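PDB 5Y5R: pyrethroid hydrolase from Sphingobium faniae, which hydrolyses the ester bond of pyrethroid insecticides such as cypermethrin and permethrin, releasing the cyclopropanecarboxylic acid and the alcohol. Local coordinates for residues S85-D93 against T181-I192. Sequence-based numbering, arbitrary orientation.
Sequences SWLAQHHPD and TPNPMEGRALEI
Gln-89 on the last turn of helix 80-90 meets Met-185 in the loop 181-192, their CA atoms 4.9 Å apart, and the loop runs on beside the helix end until it curls into a turn of helical backbone at 188-191. The Gln-89 side chain leaves with CG anti to the backbone N (chi1 169°) and bends at chi2, which lays CG against the carbonyl O of Pro-184 and turns OE1 to the backbone of Glu-186. There OE1 accepts from Glu-186 N at 2.8 Å; the bond is nearly straight at hydrogen, 162°, although the donor stands above the plane of the amide. Ala-189 CB lies beside the same OE1, at 3.5 Å. With an alanine at Gln-89, Glu-186 N is likely to lose this acceptor, and a gap would probably open beside Pro-184 O and Ala-189 CB. One helical turn earlier, Ser-85 CB lies 3.7 Å from SE of Met-185, a selenomethionine, while Ser-85 OG turns to Tyr-100 of strand 95-101. Asn-183 accepts from Met-185 N through OD1, an Asx turn that shapes the loop next to Ser-85. In this alpha/beta hydrolase, helix 80-90 starts at what is probably the nucleophile elbow, and the loop leads into strand 194-199 of the central parallel sheet. Pro-184 CG lies 3.9 Å from Trp-86 CD1, the proline crossing the indole at about a right angle. His-90 CE1 lies over one indole face, offset toward the rim, and ND1 reaches Trp-86 O in the imidazole plane. Ile-192 CD1 lies 4.0 Å from Ala-88 CB on the helix and also touches Pro-92 just beyond its end, joining apolar packing with Leu-98 of strand 95-101. At the outer margin the extended Arg-188 chain crosses the Pro-92 ring and brings NH2 against Asp-93 CB, without a salt bridge.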
loop_
_atom_site.group_PDB
_atom_site.type_symbol
_atom_site.label_atom_id
_atom_site.label_comp_id
_atom_site.label_asym_id
_atom_site.label_seq_id
_atom_site.Cartn_x
_atom_site.Cartn_y
_atom_site.Cartn_z
ATOM N N SER A 85 8.207 1.012 -2.946
ATOM C CA SER A 85 9.323 1.856 -3.351
ATOM C C SER A 85 10.645 1.346 -2.766
ATOM O O SER A 85 11.688 1.345 -3.430
ATOM C CB SER A 85 9.048 3.297 -2.914
ATOM O OG SER A 85 7.874 3.810 -3.525
ATOM N N TRP A 86 10.643 0.969 -1.490
ATOM C CA TRP A 86 11.871 0.454 -0.907
ATOM C C TRP A 86 12.296 -0.836 -1.601
ATOM O O TRP A 86 13.456 -0.991 -1.993
ATOM C CB TRP A 86 11.679 0.253 0.595
ATOM C CG TRP A 86 12.959 0.062 1.323
ATOM C CD1 TRP A 86 13.645 0.991 2.039
ATOM C CD2 TRP A 86 13.703 -1.158 1.426
ATOM N NE1 TRP A 86 14.780 0.432 2.577
ATOM C CE2 TRP A 86 14.837 -0.889 2.206
ATOM C CE3 TRP A 86 13.523 -2.451 0.922
ATOM C CZ2 TRP A 86 15.784 -1.863 2.496
ATOM C CZ3 TRP A 86 14.469 -3.425 1.223
ATOM C CH2 TRP A 86 15.581 -3.117 1.995
ATOM N N LEU A 87 11.349 -1.746 -1.809
ATOM C CA LEU A 87 11.636 -3.013 -2.479
ATOM C C LEU A 87 12.088 -2.814 -3.920
ATOM O O LEU A 87 13.015 -3.486 -4.386
ATOM C CB LEU A 87 10.389 -3.879 -2.463
ATOM C CG LEU A 87 10.079 -4.594 -1.148
ATOM C CD1 LEU A 87 8.591 -4.935 -1.067
ATOM C CD2 LEU A 87 10.908 -5.822 -1.080
ATOM N N ALA A 88 11.493 -1.855 -4.624
ATOM C CA ALA A 88 11.850 -1.678 -6.023
ATOM C C ALA A 88 13.324 -1.354 -6.134
ATOM O O ALA A 88 14.028 -1.902 -6.990
ATOM C CB ALA A 88 10.998 -0.568 -6.648
ATOM N N GLN A 89 13.825 -0.565 -5.180
ATOM C CA GLN A 89 15.205 -0.118 -5.215
ATOM C C GLN A 89 16.170 -1.260 -4.961
ATOM O O GLN A 89 17.253 -1.294 -5.553
ATOM C CB GLN A 89 15.397 1.031 -4.214
ATOM C CG GLN A 89 16.835 1.441 -3.922
ATOM C CD GLN A 89 17.551 1.855 -5.180
ATOM O OE1 GLN A 89 16.926 2.336 -6.110
ATOM N NE2 GLN A 89 18.871 1.728 -5.191
ATOM N N HIS A 90 15.808 -2.201 -4.097
ATOM C CA HIS A 90 16.735 -3.267 -3.760
ATOM C C HIS A 90 16.538 -4.517 -4.601
ATOM O O HIS A 90 17.458 -5.338 -4.684
ATOM C CB HIS A 90 16.648 -3.615 -2.272
ATOM C CG HIS A 90 17.061 -2.486 -1.368
ATOM N ND1 HIS A 90 16.259 -1.396 -1.116
ATOM C CD2 HIS A 90 18.224 -2.253 -0.715
ATOM C CE1 HIS A 90 16.900 -0.547 -0.326
ATOM N NE2 HIS A 90 18.093 -1.049 -0.062
ATOM N N HIS A 91 15.394 -4.651 -5.281
ATOM C CA HIS A 91 15.162 -5.780 -6.181
ATOM C C HIS A 91 14.679 -5.297 -7.552
ATOM O O HIS A 91 13.711 -5.825 -8.098
ATOM C CB HIS A 91 14.138 -6.719 -5.561
ATOM C CG HIS A 91 14.485 -7.150 -4.174
ATOM N ND1 HIS A 91 15.348 -8.190 -3.911
ATOM C CD2 HIS A 91 14.068 -6.692 -2.968
ATOM C CE1 HIS A 91 15.466 -8.343 -2.602
ATOM N NE2 HIS A 91 14.698 -7.448 -2.008
ATOM N N PRO A 92 15.347 -4.302 -8.147
ATOM C CA PRO A 92 14.842 -3.758 -9.408
ATOM C C PRO A 92 14.866 -4.779 -10.508
ATOM O O PRO A 92 14.139 -4.622 -11.491
ATOM C CB PRO A 92 15.801 -2.601 -9.703
ATOM C CG PRO A 92 17.056 -3.045 -9.129
ATOM C CD PRO A 92 16.672 -3.730 -7.839
ATOM N N ASP A 93 15.760 -5.768 -10.402
ATOM C CA ASP A 93 15.844 -6.839 -11.385
ATOM C C ASP A 93 14.667 -7.799 -11.299
ATOM O O ASP A 93 14.459 -8.591 -12.228
ATOM C CB ASP A 93 17.176 -7.596 -11.239
ATOM C CG ASP A 93 17.439 -8.118 -9.806
ATOM O OD1 ASP A 93 17.144 -7.426 -8.791
ATOM O OD2 ASP A 93 17.974 -9.246 -9.699
ATOM N N THR A 181 10.890 6.486 6.935
ATOM C CA THR A 181 11.999 6.079 6.085
ATOM C C THR A 181 11.931 6.764 4.725
ATOM O O THR A 181 10.848 6.856 4.130
ATOM C CB THR A 181 12.015 4.560 5.926
ATOM O OG1 THR A 181 12.637 3.993 7.099
ATOM C CG2 THR A 181 12.771 4.142 4.658
ATOM N N PRO A 182 13.015 7.388 4.281
ATOM C CA PRO A 182 12.983 8.069 2.989
ATOM C C PRO A 182 12.975 7.045 1.866
ATOM O O PRO A 182 13.510 5.937 2.010
ATOM C CB PRO A 182 14.292 8.874 2.973
ATOM C CG PRO A 182 14.886 8.762 4.335
ATOM C CD PRO A 182 14.347 7.468 4.897
ATOM N N ASN A 183 12.383 7.437 0.738
ATOM C CA ASN A 183 12.412 6.605 -0.464
ATOM C C ASN A 183 13.819 6.554 -1.028
ATOM O O ASN A 183 14.372 7.601 -1.361
ATOM C CB ASN A 183 11.441 7.113 -1.519
ATOM C CG ASN A 183 11.426 6.228 -2.763
ATOM O OD1 ASN A 183 12.091 5.197 -2.813
ATOM N ND2 ASN A 183 10.622 6.595 -3.736
ATOM N N PRO A 184 14.451 5.387 -1.091
ATOM C CA PRO A 184 15.799 5.281 -1.654
ATOM C C PRO A 184 15.845 5.008 -3.152
ATOM O O PRO A 184 16.932 4.738 -3.672
ATOM C CB PRO A 184 16.372 4.096 -0.879
ATOM C CG PRO A 184 15.176 3.187 -0.738
ATOM C CD PRO A 184 13.963 4.093 -0.604
HETATM N N MSE A 185 14.722 5.059 -3.853
HETATM C CA MSE A 185 14.743 4.732 -5.275
HETATM C C MSE A 185 15.689 5.619 -6.052
HETATM O O MSE A 185 15.587 6.847 -5.999
HETATM C CB MSE A 185 13.352 4.836 -5.869
HETATM C CG MSE A 185 12.523 3.616 -5.631
HETATM SE SE MSE A 185 10.744 3.987 -6.185
HETATM C CE MSE A 185 11.128 3.948 -8.105
ATOM N N GLU A 186 16.617 4.990 -6.772
ATOM C CA GLU A 186 17.535 5.725 -7.619
ATOM C C GLU A 186 17.820 4.920 -8.877
ATOM O O GLU A 186 17.651 3.692 -8.905
ATOM C CB GLU A 186 18.849 6.011 -6.896
ATOM C CG GLU A 186 19.658 4.776 -6.633
ATOM C CD GLU A 186 20.895 5.052 -5.808
ATOM O OE1 GLU A 186 20.905 6.028 -5.022
ATOM O OE2 GLU A 186 21.867 4.285 -5.952
ATOM N N GLY A 187 18.282 5.631 -9.916
ATOM C CA GLY A 187 18.803 4.953 -11.080
ATOM C C GLY A 187 17.856 3.961 -11.720
ATOM O O GLY A 187 16.831 4.318 -12.306
ATOM N N ARG A 188 18.221 2.692 -11.594
ATOM C CA ARG A 188 17.524 1.643 -12.321
ATOM C C ARG A 188 16.066 1.537 -11.888
ATOM O O ARG A 188 15.172 1.398 -12.732
ATOM C CB ARG A 188 18.272 0.335 -12.051
ATOM C CG ARG A 188 18.216 -0.742 -13.089
ATOM C CD ARG A 188 18.902 -1.954 -12.495
ATOM N NE ARG A 188 18.481 -3.191 -13.136
ATOM C CZ ARG A 188 19.125 -4.346 -12.998
ATOM N NH1 ARG A 188 20.217 -4.408 -12.242
ATOM N NH2 ARG A 188 18.679 -5.431 -13.621
ATOM N N ALA A 189 15.800 1.711 -10.588
ATOM C CA ALA A 189 14.441 1.607 -10.067
ATOM C C ALA A 189 13.489 2.633 -10.669
ATOM O O ALA A 189 12.288 2.362 -10.790
ATOM C CB ALA A 189 14.459 1.751 -8.545
ATOM N N LEU A 190 13.990 3.814 -11.035
ATOM C CA LEU A 190 13.125 4.837 -11.614
ATOM C C LEU A 190 12.732 4.545 -13.063
ATOM O O LEU A 190 11.900 5.268 -13.622
ATOM C CB LEU A 190 13.793 6.205 -11.512
ATOM C CG LEU A 190 13.947 6.684 -10.061
ATOM C CD1 LEU A 190 14.877 7.886 -10.022
ATOM C CD2 LEU A 190 12.591 7.041 -9.511
ATOM N N GLU A 191 13.271 3.495 -13.668
ATOM C CA GLU A 191 12.801 3.072 -14.978
ATOM C C GLU A 191 11.647 2.094 -14.881
ATOM O O GLU A 191 11.026 1.765 -15.893
ATOM C CB GLU A 191 13.930 2.393 -15.753
ATOM C CG GLU A 191 15.291 2.990 -15.527
ATOM C CD GLU A 191 16.205 2.701 -16.662
ATOM O OE1 GLU A 191 16.199 3.495 -17.613
ATOM O OE2 GLU A 191 16.927 1.690 -16.616
ATOM N N ILE A 192 11.371 1.593 -13.695
ATOM C CA ILE A 192 10.276 0.645 -13.551
ATOM C C ILE A 192 8.972 1.380 -13.847
ATOM O O ILE A 192 8.750 2.481 -13.301
ATOM C CB ILE A 192 10.281 0.068 -12.141
ATOM C CG1 ILE A 192 11.574 -0.707 -11.868
ATOM C CG2 ILE A 192 9.073 -0.771 -11.896
ATOM C CD1 ILE A 192 11.564 -1.454 -10.509
#